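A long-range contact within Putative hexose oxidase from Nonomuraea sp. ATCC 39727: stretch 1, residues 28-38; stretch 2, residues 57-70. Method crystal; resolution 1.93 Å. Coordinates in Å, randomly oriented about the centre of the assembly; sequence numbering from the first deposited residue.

Stretch 1 28-38: PPAGPVKVTPD
Stretch 2, residues 57-70: EPDYIHLVGSTQQV

Two segments of one chain meet as a short antiparallel ladder, strand 33-35 against strand 60-63, with axes 4.5 Å apart at closest approach and N-to-C directions 158° apart; together the stretches bury 732 Å². Register runs Thr 36 opposite Tyr 60 (CA to CA 4.4 Å), Val 35 opposite Ile 61, Lys 34 opposite His 62, Val 33 opposite Leu 63, Pro 32 opposite Val 64 and Ala 30 opposite Gly 65.

Stretch 2 enters the contact as loop. At Asp 59 (phi/psi -59/-44) the side chain points away, but Asp 59 O lies 3.4 Å from Pro 37 CD, so the proline ring packs on backbone. Tyr 60 begins the strand, extended at -154/164, with chi1 p (53°) and chi2 -84°. Lys 34 NZ sits over one face of the Tyr 60 ring, 4.3 Å from the centroid and 20° off the normal, a cation-pi arrangement. Tyr 60 CA also approaches Val 35 O at 3.3 Å, a CA-H...O contact beside the first hydrogen-bonded pair.

That pair is Ile 61 (-115/126; chi1 m, chi2 t) with Val 35 (-102/106; chi1 t), CA atoms 5.0 Å apart. Ile 61 N donates to Val 35 O and Val 35 N to Ile 61 O, both at 2.8 Å and nearly straight. Val 35 CB and Ile 61 CB lie 4.4 Å apart on one face. His 62 (-102/109) faces Lys 34 (-97/114) as a non-hydrogen-bonded pair, CA to CA 4.6 Å, both side chains on the other face. The imidazole, at chi1 -147° and chi2 160°, lies under the lysine chain: Lys 34 CG stands 3.8 Å from the His 62 ring centroid, 8° off the normal, a CH-pi contact. Lys 34 runs chi1 m, chi2 119°, chi3 139°, chi4 m. Pro 32 CB meets the ring edge, 4.0 Å from His 62 NE2.

Leu 63 (-83/127; chi1 m, chi2 t) closes the ladder with Val 33 (-133/127; chi1 t). Leu 63 N to Val 33 O and Val 33 N to Leu 63 O are hydrogen bonds of 2.9 Å. Val 33 CB is 4.1 Å from Leu 63 CB, and Leu 63 CD1 reaches Val 35 CG2 at 4.1 Å, extending the apolar face. Val 64 (-127/135) turns its side chain away.

Gly 65 (-114/8) brings its CA to 3.3 Å from Ala 30 O; an ideal CB here would fall 1.9 Å from that oxygen. Water 1 accepts from Ala 30 N (2.7 Å) and donates to Gly 65 O (2.9 Å). Ser 66 (-159/165; chi1 p) caps the helix beginning at Thr 67, its OG accepting from Gln 69 N at 3.1 Å. Gln 69 (-60/-38; chi1 m, chi2 t, chi3 47°) points back toward stretch 1: NE2 donates to Ala 30 O at 3.0 Å, while OE1 accepts from Gly 65 N at 2.8 Å. Gln 69 OE1 also lies 3.1 Å from Pro 32 N, which has no hydrogen to share; the Gly 31-Pro 32 peptide bond is cis, with Gly 31 at 77/-179.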

# COMPACT_ATOMS: atom_id res chain seq x y z
N PRO A 28 -9.46 -7.33 26.92
CA PRO A 28 -10.19 -6.33 26.21
C PRO A 28 -9.27 -5.46 25.38
O PRO A 28 -8.08 -5.33 25.66
CB PRO A 28 -10.86 -5.51 27.33
CG PRO A 28 -10.04 -5.74 28.55
CD PRO A 28 -9.54 -7.15 28.39
N PRO A 29 -9.85 -4.80 24.38
CA PRO A 29 -9.06 -4.02 23.43
C PRO A 29 -8.47 -2.78 24.03
O PRO A 29 -9.02 -2.18 24.96
CB PRO A 29 -10.10 -3.70 22.32
CG PRO A 29 -11.42 -3.77 22.99
CD PRO A 29 -11.29 -4.87 24.01
N ALA A 30 -7.38 -2.32 23.48
CA ALA A 30 -6.95 -0.96 23.77
C ALA A 30 -7.94 0.07 23.13
O ALA A 30 -8.82 -0.29 22.38
CB ALA A 30 -5.56 -0.78 23.21
N GLY A 31 -7.78 1.33 23.51
CA GLY A 31 -8.60 2.44 23.07
C GLY A 31 -9.98 2.52 23.73
O GLY A 31 -10.31 1.66 24.51
N PRO A 32 -10.79 3.48 23.36
CA PRO A 32 -10.51 4.48 22.32
C PRO A 32 -9.79 5.64 22.92
O PRO A 32 -9.89 5.81 24.11
CB PRO A 32 -11.91 4.89 21.88
CG PRO A 32 -12.76 4.68 23.12
CD PRO A 32 -12.23 3.43 23.71
N VAL A 33 -9.06 6.43 22.15
CA VAL A 33 -8.47 7.60 22.67
C VAL A 33 -8.73 8.75 21.70
O VAL A 33 -8.34 8.70 20.54
CB VAL A 33 -6.92 7.49 22.85
CG1 VAL A 33 -6.40 8.65 23.67
CG2 VAL A 33 -6.52 6.16 23.49
N LYS A 34 -9.27 9.85 22.19
CA LYS A 34 -9.37 11.04 21.38
C LYS A 34 -8.21 11.91 21.70
O LYS A 34 -8.15 12.42 22.77
CB LYS A 34 -10.65 11.83 21.66
CG LYS A 34 -11.82 11.38 20.82
CD LYS A 34 -13.00 10.85 21.63
CE LYS A 34 -14.33 11.31 21.05
NZ LYS A 34 -14.40 12.82 20.98
N VAL A 35 -7.32 12.11 20.75
CA VAL A 35 -6.10 12.85 20.91
C VAL A 35 -6.34 14.25 20.28
O VAL A 35 -6.33 14.42 19.05
CB VAL A 35 -4.93 12.15 20.19
CG1 VAL A 35 -3.64 12.94 20.34
CG2 VAL A 35 -4.80 10.73 20.74
N THR A 36 -6.49 15.25 21.16
CA THR A 36 -6.70 16.58 20.78
C THR A 36 -5.34 17.26 20.77
O THR A 36 -4.38 16.73 21.34
CB THR A 36 -7.69 17.21 21.81
OG1 THR A 36 -7.20 16.99 23.12
CG2 THR A 36 -9.03 16.51 21.76
N PRO A 37 -5.26 18.48 20.24
CA PRO A 37 -4.05 19.23 20.11
C PRO A 37 -3.25 19.47 21.38
O PRO A 37 -2.09 19.66 21.31
CB PRO A 37 -4.54 20.56 19.55
CG PRO A 37 -5.68 20.19 18.75
CD PRO A 37 -6.38 19.27 19.69
N ASP A 38 -3.86 19.40 22.53
CA ASP A 38 -3.09 19.56 23.74
C ASP A 38 -2.51 18.25 24.24
O ASP A 38 -1.74 18.27 25.17
CB ASP A 38 -3.99 20.13 24.83
CG ASP A 38 -5.27 19.35 24.97
OD1 ASP A 38 -5.85 18.99 23.91
OD2 ASP A 38 -5.68 19.04 26.08
N GLU A 57 -4.42 19.77 10.11
CA GLU A 57 -4.55 20.23 11.49
C GLU A 57 -5.93 19.74 11.98
O GLU A 57 -6.87 20.49 12.04
CB GLU A 57 -4.42 21.79 11.53
CG GLU A 57 -4.34 22.41 12.93
CD GLU A 57 -3.09 21.95 13.71
OE1 GLU A 57 -2.03 21.79 13.03
OE2 GLU A 57 -3.19 21.74 14.96
N PRO A 58 -6.05 18.44 12.25
CA PRO A 58 -7.36 17.98 12.63
C PRO A 58 -7.79 18.46 14.04
O PRO A 58 -6.94 18.68 14.90
CB PRO A 58 -7.21 16.44 12.61
CG PRO A 58 -5.76 16.21 12.75
CD PRO A 58 -5.07 17.34 12.12
N ASP A 59 -9.09 18.52 14.25
CA ASP A 59 -9.64 18.78 15.60
C ASP A 59 -9.18 17.72 16.59
O ASP A 59 -8.84 18.03 17.74
CB ASP A 59 -11.17 18.82 15.57
CG ASP A 59 -11.73 20.01 14.76
OD1 ASP A 59 -10.99 20.99 14.43
OD2 ASP A 59 -12.90 19.96 14.44
N TYR A 60 -9.23 16.44 16.17
CA TYR A 60 -8.66 15.41 17.01
C TYR A 60 -8.25 14.27 16.14
O TYR A 60 -8.72 14.19 14.98
CB TYR A 60 -9.63 14.92 18.12
CG TYR A 60 -11.00 14.46 17.74
CD1 TYR A 60 -12.08 15.38 17.57
CD2 TYR A 60 -11.29 13.09 17.60
CE1 TYR A 60 -13.36 14.92 17.22
CE2 TYR A 60 -12.51 12.67 17.24
CZ TYR A 60 -13.57 13.58 17.04
OH TYR A 60 -14.82 13.04 16.65
N ILE A 61 -7.43 13.38 16.70
CA ILE A 61 -7.15 12.08 16.09
C ILE A 61 -7.70 10.97 17.02
O ILE A 61 -7.39 10.91 18.19
CB ILE A 61 -5.63 11.98 15.83
CG1 ILE A 61 -5.21 13.12 14.93
CG2 ILE A 61 -5.25 10.65 15.18
CD1 ILE A 61 -3.75 13.39 14.78
N HIS A 62 -8.53 10.09 16.49
CA HIS A 62 -9.20 9.07 17.24
C HIS A 62 -8.51 7.74 17.04
O HIS A 62 -8.56 7.12 15.92
CB HIS A 62 -10.64 9.05 16.74
CG HIS A 62 -11.66 8.69 17.76
ND1 HIS A 62 -13.00 9.00 17.61
CD2 HIS A 62 -11.56 7.99 18.92
CE1 HIS A 62 -13.66 8.54 18.65
NE2 HIS A 62 -12.82 7.91 19.45
N LEU A 63 -7.84 7.30 18.10
CA LEU A 63 -7.25 5.96 18.14
C LEU A 63 -8.26 4.95 18.51
O LEU A 63 -8.96 5.12 19.53
CB LEU A 63 -6.13 5.91 19.19
CG LEU A 63 -4.85 6.59 18.78
CD1 LEU A 63 -3.91 6.81 19.97
CD2 LEU A 63 -4.09 5.85 17.66
N VAL A 64 -8.39 3.90 17.70
CA VAL A 64 -9.39 2.93 17.88
C VAL A 64 -8.78 1.51 17.94
O VAL A 64 -7.95 1.16 17.13
CB VAL A 64 -10.45 3.02 16.76
CG1 VAL A 64 -11.21 4.32 16.85
CG2 VAL A 64 -9.82 2.86 15.36
N GLY A 65 -9.23 0.71 18.89
CA GLY A 65 -8.73 -0.65 19.14
C GLY A 65 -9.70 -1.76 18.89
O GLY A 65 -9.37 -2.93 19.13
N SER A 66 -10.88 -1.44 18.31
CA SER A 66 -11.84 -2.45 17.93
C SER A 66 -12.82 -1.98 16.89
O SER A 66 -12.96 -0.83 16.72
CB SER A 66 -12.67 -2.91 19.15
OG SER A 66 -13.64 -1.91 19.51
N THR A 67 -13.53 -2.93 16.27
CA THR A 67 -14.55 -2.62 15.23
C THR A 67 -15.63 -1.73 15.85
O THR A 67 -16.04 -0.71 15.25
CB THR A 67 -15.11 -3.89 14.65
OG1 THR A 67 -14.05 -4.58 14.02
CG2 THR A 67 -16.22 -3.63 13.65
N GLN A 68 -16.05 -2.05 17.09
CA GLN A 68 -17.08 -1.21 17.75
C GLN A 68 -16.61 0.20 17.97
O GLN A 68 -17.34 1.15 17.82
CB GLN A 68 -17.56 -1.82 19.10
CG GLN A 68 -18.65 -0.97 19.81
CD GLN A 68 -19.93 -0.87 18.95
OE1 GLN A 68 -20.45 0.24 18.67
NE2 GLN A 68 -20.37 -2.02 18.43
N GLN A 69 -15.39 0.36 18.43
CA GLN A 69 -14.87 1.66 18.54
C GLN A 69 -14.79 2.42 17.23
O GLN A 69 -14.99 3.66 17.21
CB GLN A 69 -13.45 1.60 19.11
CG GLN A 69 -13.40 1.33 20.61
CD GLN A 69 -11.95 1.12 21.08
OE1 GLN A 69 -11.07 1.87 20.73
NE2 GLN A 69 -11.72 0.09 21.82
N VAL A 70 -14.45 1.73 16.13
CA VAL A 70 -14.50 2.41 14.82
C VAL A 70 -15.93 2.90 14.54
O VAL A 70 -16.14 4.06 14.12
CB VAL A 70 -14.03 1.47 13.65
CG1 VAL A 70 -14.18 2.13 12.29
CG2 VAL A 70 -12.59 1.05 13.86
O HOH W 1 -7.11 -3.36 20.96